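Tailspike protein (Siphovirus 9NA, PDB 3RIQ) probably binds the lipopolysaccharide of Salmonella as the phage's receptor and cleaves its O-antigen chains as an endorhamnosidase. Local coordinates at residues A[167-172]-A[192-197]. Sequence-based numbering, arbitrary orientation.
Sequences GYLFTL and TFENHH
Phe170 and Phe193 stand side by side on neighbouring parallel strands and point the same way. Their planes are only 26° apart, but the rings are slid past each other and barely overlap. The closest atoms are Phe170 CD2 and Phe193 CE1, at 3.7 Å. Phe222 on strand 220-223 meets Phe193, while Phe158 on strand 156-159 meets the Phe170 ring edge-to-face. Like residues in register on successive coils are characteristic of the right-handed parallel beta-helix.

The other face carries Leu169, Thr171, Thr192 and Glu194. Leu169 CD1 lies 3.8 Å from Thr192 CB. With CG anti to the backbone N (chi1 -180°) and the chain extended beyond it, Glu194 runs beside Thr171 and brings OE1 to its hydroxyl. Thr171 OG1 donates to Glu194 OE1 at 2.7 Å, nearly along the carboxylate C-O axis. Arg149 also bridges to OE1 and bonds Thr171 OG1. Thr171 CG2 touches the in-plane edge of the His197 ring, 3.6 Å from ND1.

Four backbone bonds join the strands, including Glu194 N to Phe170 O at 2.7 Å. Past the strand ends, Asn195 ND2 lies 3.5 Å from Leu172 CA and bonds Cys173 O. Asn195 OD1 takes a bond from Asn225, and a water lies between Asn195 OD1 and Phe170 O, within bonding distance of both.

The two faces therefore differ in chemistry. The phenylalanines form a buried apolar pair, while Thr171 and Arg149 hold the Glu194 carboxylate, probably favouring its charged form.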
# COMPACT_ATOMS: atom_id res chain seq x y z
N GLY A 167 3.13 -30.14 10.86
CA GLY A 167 2.28 -28.97 11.04
C GLY A 167 1.65 -28.92 12.40
O GLY A 167 1.91 -29.78 13.26
N TYR A 168 0.78 -27.93 12.57
CA TYR A 168 0.22 -27.57 13.87
C TYR A 168 -1.28 -27.46 13.74
O TYR A 168 -1.81 -26.68 12.91
CB TYR A 168 0.80 -26.24 14.40
CG TYR A 168 2.30 -26.36 14.62
CD1 TYR A 168 2.82 -26.67 15.88
CD2 TYR A 168 3.20 -26.18 13.55
CE1 TYR A 168 4.19 -26.81 16.06
CE2 TYR A 168 4.56 -26.32 13.72
CZ TYR A 168 5.05 -26.65 14.97
OH TYR A 168 6.41 -26.76 15.16
N LEU A 169 -1.97 -28.21 14.60
CA LEU A 169 -3.46 -28.23 14.62
C LEU A 169 -3.94 -27.76 16.00
O LEU A 169 -3.62 -28.40 17.01
CB LEU A 169 -3.95 -29.64 14.29
CG LEU A 169 -5.44 -29.93 14.50
CD1 LEU A 169 -6.26 -29.10 13.56
CD2 LEU A 169 -5.64 -31.38 14.19
N PHE A 170 -4.71 -26.68 16.04
CA PHE A 170 -5.25 -26.15 17.30
C PHE A 170 -6.74 -26.44 17.28
O PHE A 170 -7.48 -25.90 16.42
CB PHE A 170 -4.99 -24.63 17.39
CG PHE A 170 -3.54 -24.31 17.49
CD1 PHE A 170 -2.92 -24.32 18.74
CD2 PHE A 170 -2.78 -24.02 16.35
CE1 PHE A 170 -1.53 -24.04 18.86
CE2 PHE A 170 -1.41 -23.73 16.46
CZ PHE A 170 -0.77 -23.77 17.71
N THR A 171 -7.16 -27.27 18.22
CA THR A 171 -8.56 -27.75 18.30
C THR A 171 -9.27 -27.10 19.47
O THR A 171 -8.83 -27.27 20.61
CB THR A 171 -8.60 -29.29 18.39
OG1 THR A 171 -8.01 -29.82 17.19
CG2 THR A 171 -10.05 -29.83 18.52
N LEU A 172 -10.36 -26.38 19.21
CA LEU A 172 -11.14 -25.68 20.27
C LEU A 172 -10.27 -24.72 21.09
O LEU A 172 -10.40 -24.63 22.33
CB LEU A 172 -11.92 -26.65 21.20
CG LEU A 172 -13.06 -27.44 20.53
CD1 LEU A 172 -13.70 -28.38 21.57
CD2 LEU A 172 -14.13 -26.50 19.98
N THR A 192 -3.66 -24.81 11.48
CA THR A 192 -5.12 -24.88 11.39
C THR A 192 -5.76 -24.53 12.71
O THR A 192 -5.35 -25.06 13.75
CB THR A 192 -5.58 -26.33 11.03
OG1 THR A 192 -5.01 -26.76 9.80
CG2 THR A 192 -7.13 -26.44 10.95
N PHE A 193 -6.78 -23.66 12.67
CA PHE A 193 -7.57 -23.36 13.87
C PHE A 193 -8.93 -24.03 13.69
O PHE A 193 -9.78 -23.56 12.90
CB PHE A 193 -7.68 -21.85 14.10
CG PHE A 193 -6.36 -21.17 14.19
CD1 PHE A 193 -5.55 -21.38 15.32
CD2 PHE A 193 -5.90 -20.33 13.16
CE1 PHE A 193 -4.30 -20.77 15.44
CE2 PHE A 193 -4.65 -19.69 13.28
CZ PHE A 193 -3.86 -19.92 14.42
N GLU A 194 -9.10 -25.18 14.36
CA GLU A 194 -10.26 -26.06 14.13
C GLU A 194 -11.26 -25.91 15.27
O GLU A 194 -11.01 -26.45 16.36
CB GLU A 194 -9.74 -27.50 14.08
CG GLU A 194 -10.80 -28.55 13.84
CD GLU A 194 -10.25 -29.94 14.01
OE1 GLU A 194 -9.55 -30.20 14.98
OE2 GLU A 194 -10.50 -30.81 13.18
N ASN A 195 -12.37 -25.19 15.04
CA ASN A 195 -13.33 -24.90 16.12
C ASN A 195 -14.76 -25.38 15.87
O ASN A 195 -15.68 -24.95 16.54
CB ASN A 195 -13.31 -23.39 16.47
CG ASN A 195 -11.97 -22.95 17.06
OD1 ASN A 195 -11.01 -22.79 16.33
ND2 ASN A 195 -11.90 -22.81 18.35
N HIS A 196 -14.95 -26.33 14.96
CA HIS A 196 -16.33 -26.74 14.67
C HIS A 196 -16.93 -27.77 15.65
O HIS A 196 -18.09 -28.09 15.50
CB HIS A 196 -16.41 -27.33 13.27
CG HIS A 196 -15.68 -28.63 13.17
ND1 HIS A 196 -14.31 -28.71 13.34
CD2 HIS A 196 -16.12 -29.90 12.99
CE1 HIS A 196 -13.94 -29.98 13.25
NE2 HIS A 196 -15.02 -30.72 13.03
N HIS A 197 -16.16 -28.27 16.61
CA HIS A 197 -16.70 -29.28 17.52
C HIS A 197 -17.75 -28.75 18.47
O HIS A 197 -18.46 -29.53 19.08
CB HIS A 197 -15.61 -30.02 18.33
CG HIS A 197 -14.70 -30.88 17.49
ND1 HIS A 197 -13.34 -30.92 17.70
CD2 HIS A 197 -14.96 -31.77 16.52
CE1 HIS A 197 -12.79 -31.77 16.85
NE2 HIS A 197 -13.76 -32.31 16.12
O HOH W 1 -2.52 -27.78 10.49
O HOH W 2 -8.68 -23.77 17.59